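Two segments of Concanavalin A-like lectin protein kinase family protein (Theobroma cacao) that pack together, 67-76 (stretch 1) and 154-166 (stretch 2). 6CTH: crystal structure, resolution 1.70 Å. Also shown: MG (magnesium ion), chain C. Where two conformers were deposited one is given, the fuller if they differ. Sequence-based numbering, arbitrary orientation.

Stretch 1 (67-76) SRLRHKNLVK
Stretch 2, residues 154-166: NAKLGDFGLARLV

A short segment with no regular secondary structure can still dock on a strand by offering its backbone polar groups in strand-like register, and residues 67-76 and 154-166 of this kinase-family protein illustrate the principle. The contact buries 555 Å², both sides summed.

Backbone hydrogen bonds set the register. Leu74 (phi/psi -123/141) forms a single beta bridge with Leu157 (-83/134) of the strand 155-157, their CA atoms 4.8 Å apart. Leu157 N donates to Asn73 O at 2.9 Å, and Val75 N donates to Leu157 O, also at 2.9 Å; with angles of 167° and 171°, both bonds are nearly straight. The chains run in the same direction, Asn73 CA lying 4.2 Å from Lys156 CA and Val75 CA 5.1 Å from Gly158 CA. Asn73 O also receives a CA-H contact from Lys156 CA at 3.4 Å, and Leu74 CA approaches Leu157 O at 3.5 Å.

Side chains extend this polar pattern. The type I turn from His71 to Leu74, closed by Leu74 N to His71 O at 3.0 Å, leads into the bridge; inside it Asn73 N donates to His71 ND1 at 2.9 Å. Asn73 (-107/22; chi1 m, chi2 119°) sends ND2 to Ala155 O at 2.9 Å, while its OD1 accepts from Lys72 NZ at 2.7 Å. Lys156, with chi1 m, chi2 and chi3 t and chi4 near -91°, reaches back over the turn: its NZ donates to Lys72 O at 3.1 Å and to Leu74 O at 3.3 Å, so one ammonium group ties together two carbonyls of the opposing segment.

Apolar packing follows the bridge. Phe160 (chi1 m, chi2 -83°) points toward the first stretch. Leu69 (m, t) places CD1 over one ring face, 4.0 Å from the centroid and 24° off the normal, whereas Leu74 (m, t) meets the ring edge, its CD2 4.0 Å from Phe160 CZ. The same Leu74 CD2 lies 4.0 Å from Leu157 CB. Val75 (chi1 t) sets CG2 3.8 Å from Gly158 CA; an ideal CB on Gly158 would lie 3.0 Å from Val75 CG2, a clash.

Beyond the type I turn from Phe160 to Ala163, Leu165 (m, t) provides a separate contact: its CD1 covers one face of the Arg68 guanidinium, 3.6 Å from Arg68 NH1. Asp159 (60/90; chi1 t) points away from the first stretch, and its OD2 binds magnesium at 2.1 Å.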

ATOM      1  N   SER A  67      -8.807  10.800 -10.301  0.50 33.99           N
ATOM      2  CA  SER A  67     -10.058  11.300 -10.893  0.50 34.68           C
ATOM      3  C   SER A  67     -10.844  10.204 -11.616  0.50 34.11           C
ATOM      4  O   SER A  67     -12.074  10.269 -11.699  0.50 33.59           O
ATOM      5  CB  SER A  67      -9.801  12.491 -11.858  0.50 36.17           C
ATOM      6  OG  SER A  67      -9.373  12.071 -13.168  0.50 37.12           O
ATOM      7  N   ARG A  68     -10.133   9.206 -12.136  1.00 33.08           N
ATOM      8  CA  ARG A  68     -10.727   8.079 -12.842  1.00 33.50           C
ATOM      9  C   ARG A  68     -11.127   6.882 -11.988  1.00 31.54           C
ATOM     10  O   ARG A  68     -11.529   5.866 -12.565  1.00 30.62           O
ATOM     11  CB  ARG A  68      -9.748   7.524 -13.881  1.00 35.57           C
ATOM     12  CG  ARG A  68      -9.418   8.533 -14.922  1.00 38.52           C
ATOM     13  CD  ARG A  68      -8.337   8.041 -15.798  1.00 41.18           C
ATOM     14  NE  ARG A  68      -7.966   9.138 -16.678  1.00 44.18           N
ATOM     15  CZ  ARG A  68      -8.016   9.130 -18.002  1.00 44.93           C
ATOM     16  NH1 ARG A  68      -8.364   8.058 -18.667  1.00 43.88           N
ATOM     17  NH2 ARG A  68      -7.591  10.213 -18.652  1.00 46.69           N
ATOM     18  N   LEU A  69     -10.941   6.961 -10.666  1.00 29.73           N
ATOM     19  CA  LEU A  69     -11.131   5.840  -9.781  1.00 29.10           C
ATOM     20  C   LEU A  69     -12.176   6.099  -8.708  1.00 28.25           C
ATOM     21  O   LEU A  69     -12.152   7.133  -8.070  1.00 27.64           O
ATOM     22  CB  LEU A  69      -9.808   5.542  -9.068  1.00 29.30           C
ATOM     23  CG  LEU A  69      -8.574   5.322  -9.946  1.00 29.92           C
ATOM     24  CD1 LEU A  69      -7.333   5.187  -9.064  1.00 30.11           C
ATOM     25  CD2 LEU A  69      -8.782   4.080 -10.774  1.00 30.29           C
ATOM     26  N   ARG A  70     -13.088   5.151  -8.525  1.00 28.01           N
ATOM     27  CA  ARG A  70     -14.052   5.195  -7.435  1.00 28.15           C
ATOM     28  C   ARG A  70     -14.192   3.758  -6.938  1.00 27.14           C
ATOM     29  O   ARG A  70     -14.673   2.912  -7.678  1.00 26.92           O
ATOM     30  CB  ARG A  70     -15.391   5.746  -7.903  1.00 29.38           C
ATOM     31  CG  ARG A  70     -15.294   7.144  -8.475  1.00 30.76           C
ATOM     32  CD  ARG A  70     -15.094   8.173  -7.383  1.00 32.73           C
ATOM     33  NE  ARG A  70     -15.339   9.521  -7.879  1.00 35.50           N
ATOM     34  CZ  ARG A  70     -14.472  10.211  -8.610  1.00 37.33           C
ATOM     35  NH1 ARG A  70     -13.299   9.687  -8.925  1.00 36.32           N
ATOM     36  NH2 ARG A  70     -14.778  11.429  -9.024  1.00 39.77           N
ATOM     37  N   HIS A  71     -13.824   3.483  -5.691  1.00 26.83           N
ATOM     38  CA  HIS A  71     -13.908   2.107  -5.195  1.00 26.45           C
ATOM     39  C   HIS A  71     -13.861   2.180  -3.680  1.00 26.74           C
ATOM     40  O   HIS A  71     -13.126   3.026  -3.113  1.00 26.30           O
ATOM     41  CB  HIS A  71     -12.796   1.197  -5.793  1.00 26.87           C
ATOM     42  CG  HIS A  71     -12.944  -0.258  -5.515  1.00 26.56           C
ATOM     43  ND1 HIS A  71     -12.538  -0.852  -4.338  1.00 26.91           N
ATOM     44  CD2 HIS A  71     -13.426  -1.263  -6.287  1.00 26.52           C
ATOM     45  CE1 HIS A  71     -12.769  -2.161  -4.400  1.00 27.09           C
ATOM     46  NE2 HIS A  71     -13.268  -2.441  -5.590  1.00 26.68           N
ATOM     47  N   LYS A  72     -14.554   1.255  -3.020  1.00 27.03           N
ATOM     48  CA  LYS A  72     -14.561   1.221  -1.552  1.00 27.65           C
ATOM     49  C   LYS A  72     -13.150   1.042  -0.960  1.00 27.50           C
ATOM     50  O   LYS A  72     -12.892   1.465   0.148  1.00 27.61           O
ATOM     51  CB  LYS A  72     -15.489   0.170  -0.956  1.00 28.22           C
ATOM     52  CG  LYS A  72     -15.046  -1.233  -1.150  1.00 29.08           C
ATOM     53  CD  LYS A  72     -16.125  -2.280  -0.843  1.00 29.76           C
ATOM     54  CE  LYS A  72     -15.675  -3.628  -1.374  1.00 30.71           C
ATOM     55  NZ  LYS A  72     -14.531  -4.276  -0.674  1.00 31.78           N
ATOM     56  N   ASN A  73     -12.265   0.427  -1.698  1.00 27.25           N
ATOM     57  CA  ASN A  73     -10.902   0.176  -1.183  1.00 27.09           C
ATOM     58  C   ASN A  73      -9.864   1.094  -1.837  1.00 27.22           C
ATOM     59  O   ASN A  73      -8.679   0.775  -1.804  1.00 27.01           O
ATOM     60  CB  ASN A  73     -10.554  -1.271  -1.314  1.00 27.30           C
ATOM     61  CG  ASN A  73     -11.535  -2.174  -0.559  1.00 27.65           C
ATOM     62  OD1 ASN A  73     -12.207  -3.009  -1.164  1.00 27.99           O
ATOM     63  ND2 ASN A  73     -11.666  -1.958   0.745  1.00 27.68           N
ATOM     64  N   LEU A  74     -10.296   2.227  -2.383  1.00 26.93           N
ATOM     65  CA  LEU A  74      -9.390   3.256  -2.865  1.00 27.75           C
ATOM     66  C   LEU A  74      -9.632   4.597  -2.210  1.00 27.86           C
ATOM     67  O   LEU A  74     -10.796   5.018  -2.040  1.00 27.48           O
ATOM     68  CB  LEU A  74      -9.456   3.402  -4.371  1.00 28.23           C
ATOM     69  CG  LEU A  74      -9.007   2.218  -5.203  1.00 28.90           C
ATOM     70  CD1 LEU A  74      -9.228   2.530  -6.663  1.00 29.46           C
ATOM     71  CD2 LEU A  74      -7.524   1.965  -4.983  1.00 29.73           C
ATOM     72  N   VAL A  75      -8.545   5.329  -1.898  1.00 27.71           N
ATOM     73  CA  VAL A  75      -8.697   6.664  -1.375  1.00 28.67           C
ATOM     74  C   VAL A  75      -9.279   7.596  -2.434  1.00 29.02           C
ATOM     75  O   VAL A  75      -8.867   7.530  -3.599  1.00 29.34           O
ATOM     76  CB  VAL A  75      -7.300   7.201  -0.943  1.00 28.85           C
ATOM     77  CG1 VAL A  75      -7.366   8.674  -0.605  1.00 29.84           C
ATOM     78  CG2 VAL A  75      -6.787   6.376   0.208  1.00 29.22           C
ATOM     79  N   LYS A  76     -10.283   8.394  -2.052  1.00 30.27           N
ATOM     80  CA  LYS A  76     -10.908   9.419  -2.908  1.00 31.93           C
ATOM     81  C   LYS A  76     -10.308  10.805  -2.736  1.00 32.99           C
ATOM     82  O   LYS A  76      -9.954  11.204  -1.605  1.00 35.35           O
ATOM     83  CB  LYS A  76     -12.473   9.542  -2.652  1.00 32.93           C
ATOM     84  N   ASN A 154     -11.420  -0.855   7.756  1.00 40.45           N
ATOM     85  CA  ASN A 154     -11.447  -1.194   6.335  1.00 39.06           C
ATOM     86  C   ASN A 154     -10.287  -0.442   5.673  1.00 36.62           C
ATOM     87  O   ASN A 154      -9.975   0.696   6.070  1.00 37.50           O
ATOM     88  CB  ASN A 154     -12.766  -0.815   5.669  1.00 39.94           C
ATOM     89  CG  ASN A 154     -13.990  -1.559   6.271  1.00 41.38           C
ATOM     90  OD1 ASN A 154     -14.019  -2.776   6.339  1.00 41.92           O
ATOM     91  ND2 ASN A 154     -14.982  -0.792   6.728  1.00 42.93           N
ATOM     92  N   ALA A 155      -9.650  -1.079   4.699  1.00 33.91           N
ATOM     93  CA  ALA A 155      -8.438  -0.532   4.054  1.00 31.91           C
ATOM     94  C   ALA A 155      -8.713   0.191   2.745  1.00 31.06           C
ATOM     95  O   ALA A 155      -9.589  -0.261   1.965  1.00 30.41           O
ATOM     96  CB  ALA A 155      -7.454  -1.634   3.833  1.00 32.10           C
ATOM     97  N   LYS A 156      -8.046   1.325   2.512  1.00 29.61           N
ATOM     98  CA  LYS A 156      -8.100   2.066   1.263  1.00 29.42           C
ATOM     99  C   LYS A 156      -6.700   2.337   0.754  1.00 29.24           C
ATOM    100  O   LYS A 156      -5.907   2.944   1.458  1.00 29.17           O
ATOM    101  CB  LYS A 156      -8.850   3.388   1.425  1.00 30.97           C
ATOM    102  CG  LYS A 156     -10.365   3.239   1.569  1.00 32.72           C
ATOM    103  CD  LYS A 156     -11.105   4.561   1.775  1.00 34.00           C
ATOM    104  CE  LYS A 156     -12.615   4.389   1.655  1.00 35.64           C
ATOM    105  NZ  LYS A 156     -13.090   4.596   0.245  1.00 36.90           N
ATOM    106  N   LEU A 157      -6.402   1.913  -0.466  1.00 28.30           N
ATOM    107  CA  LEU A 157      -5.119   2.129  -1.079  1.00 27.80           C
ATOM    108  C   LEU A 157      -5.098   3.509  -1.692  1.00 27.87           C
ATOM    109  O   LEU A 157      -6.055   3.968  -2.310  1.00 26.76           O
ATOM    110  CB  LEU A 157      -4.857   1.044  -2.105  1.00 27.69           C
ATOM    111  CG  LEU A 157      -3.632   1.194  -2.968  1.00 27.57           C
ATOM    112  CD1 LEU A 157      -2.375   1.016  -2.121  1.00 27.66           C
ATOM    113  CD2 LEU A 157      -3.630   0.162  -4.078  1.00 27.21           C
ATOM    114  N   GLY A 158      -4.016   4.236  -1.453  1.00 27.74           N
ATOM    115  CA  GLY A 158      -3.805   5.523  -2.064  1.00 28.27           C
ATOM    116  C   GLY A 158      -2.413   5.684  -2.615  1.00 28.47           C
ATOM    117  O   GLY A 158      -1.678   4.709  -2.761  1.00 28.74           O
ATOM    118  N   ASP A 159      -2.053   6.954  -2.805  1.00 28.98           N
ATOM    119  CA  ASP A 159      -0.810   7.406  -3.450  1.00 29.70           C
ATOM    120  C   ASP A 159      -0.656   6.943  -4.880  1.00 29.71           C
ATOM    121  O   ASP A 159       0.003   5.916  -5.152  1.00 29.96           O
ATOM    122  CB  ASP A 159       0.452   6.911  -2.661  1.00 30.46           C
ATOM    123  CG  ASP A 159       1.770   7.427  -3.252  1.00 31.43           C
ATOM    124  OD1 ASP A 159       1.772   8.446  -3.962  1.00 32.04           O
ATOM    125  OD2 ASP A 159       2.786   6.729  -3.003  1.00 32.24           O
ATOM    126  N   PHE A 160      -1.161   7.750  -5.793  1.00 29.65           N
ATOM    127  CA  PHE A 160      -1.082   7.508  -7.230  1.00 30.18           C
ATOM    128  C   PHE A 160      -0.024   8.356  -7.934  1.00 30.27           C
ATOM    129  O   PHE A 160      -0.060   8.522  -9.145  1.00 29.97           O
ATOM    130  CB  PHE A 160      -2.476   7.677  -7.844  1.00 30.94           C
ATOM    131  CG  PHE A 160      -3.451   6.747  -7.195  1.00 31.29           C
ATOM    132  CD1 PHE A 160      -3.553   5.469  -7.597  1.00 30.89           C
ATOM    133  CD2 PHE A 160      -4.252   7.217  -6.142  1.00 32.83           C
ATOM    134  CE1 PHE A 160      -4.411   4.564  -6.965  1.00 31.46           C
ATOM    135  CE2 PHE A 160      -5.146   6.332  -5.525  1.00 32.77           C
ATOM    136  CZ  PHE A 160      -5.160   5.015  -5.889  1.00 31.96           C
ATOM    137  N   GLY A 161       0.985   8.808  -7.204  1.00 30.87           N
ATOM    138  CA  GLY A 161       1.980   9.693  -7.815  1.00 31.44           C
ATOM    139  C   GLY A 161       2.886   9.049  -8.841  1.00 31.52           C
ATOM    140  O   GLY A 161       3.352   9.740  -9.738  1.00 32.50           O
ATOM    141  N   LEU A 162       3.089   7.736  -8.727  1.00 31.32           N
ATOM    142  CA  LEU A 162       3.819   6.921  -9.699  1.00 31.67           C
ATOM    143  C   LEU A 162       2.897   6.082 -10.605  1.00 30.92           C
ATOM    144  O   LEU A 162       3.380   5.334 -11.471  1.00 31.44           O
ATOM    145  CB  LEU A 162       4.810   5.999  -8.980  1.00 32.59           C
ATOM    146  CG  LEU A 162       6.008   6.666  -8.334  1.00 33.61           C
ATOM    147  CD1 LEU A 162       6.861   5.620  -7.664  1.00 34.30           C
ATOM    148  CD2 LEU A 162       6.774   7.420  -9.407  1.00 34.87           C
ATOM    149  N   ALA A 163       1.576   6.177 -10.404  1.00 29.85           N
ATOM    150  CA  ALA A 163       0.646   5.314 -11.116  1.00 29.85           C
ATOM    151  C   ALA A 163       0.553   5.691 -12.586  1.00 30.56           C
ATOM    152  O   ALA A 163       0.705   6.869 -12.941  1.00 30.56           O
ATOM    153  CB  ALA A 163      -0.736   5.394 -10.465  1.00 29.58           C
ATOM    154  N   ARG A 164       0.311   4.703 -13.432  1.00 31.43           N
ATOM    155  CA  ARG A 164       0.209   4.960 -14.851  1.00 33.17           C
ATOM    156  C   ARG A 164      -0.927   4.217 -15.528  1.00 33.82           C
ATOM    157  O   ARG A 164      -1.250   3.097 -15.163  1.00 32.93           O
ATOM    158  CB  ARG A 164       1.516   4.566 -15.543  1.00 34.52           C
ATOM    159  CG  ARG A 164       2.742   5.303 -15.044  1.00 35.53           C
ATOM    160  CD  ARG A 164       2.737   6.746 -15.509  1.00 36.97           C
ATOM    161  NE  ARG A 164       3.945   7.448 -15.100  1.00 39.19           N
ATOM    162  CZ  ARG A 164       4.073   8.108 -13.957  1.00 39.40           C
ATOM    163  NH1 ARG A 164       3.068   8.165 -13.103  1.00 39.83           N
ATOM    164  NH2 ARG A 164       5.211   8.716 -13.671  1.00 41.45           N
ATOM    165  N   LEU A 165      -1.541   4.868 -16.508  1.00 35.66           N
ATOM    166  CA  LEU A 165      -2.554   4.220 -17.336  1.00 38.43           C
ATOM    167  C   LEU A 165      -1.929   3.420 -18.448  1.00 41.21           C
ATOM    168  O   LEU A 165      -0.960   3.867 -19.046  1.00 41.87           O
ATOM    169  CB  LEU A 165      -3.444   5.291 -17.983  1.00 40.32           C
ATOM    170  CG  LEU A 165      -4.394   5.983 -17.041  1.00 40.95           C
ATOM    171  CD1 LEU A 165      -5.039   7.162 -17.756  1.00 42.73           C
ATOM    172  CD2 LEU A 165      -5.497   5.052 -16.554  1.00 41.62           C
ATOM    173  N   VAL A 166      -2.453   2.241 -18.737  1.00 42.76           N
ATOM    174  CA  VAL A 166      -1.951   1.441 -19.851  1.00 46.50           C
ATOM    175  C   VAL A 166      -2.860   1.692 -21.074  1.00 52.32           C
ATOM    176  O   VAL A 166      -3.943   1.118 -21.160  1.00 50.03           O
ATOM    177  CB  VAL A 166      -1.906  -0.050 -19.465  1.00 47.43           C
ATOM    178  CG1 VAL A 166      -1.272  -0.916 -20.549  1.00 49.24           C
ATOM    179  CG2 VAL A 166      -1.164  -0.226 -18.153  1.00 47.86           C
TER
HETATM  180 MG    MG C 602       4.821   6.870  -3.634  1.00 31.11          MG
HETATM  181  O   HOH W   1       4.503   9.004  -4.095  1.00 32.58           O
HETATM  182  O   HOH W   2       5.149   7.146  -1.658  1.00 33.42           O
HETATM  183  O   HOH W   3       6.810   7.201  -4.158  1.00 35.03           O
HETATM  184  O   HOH W   4       4.217   6.674  -5.643  1.00 34.08           O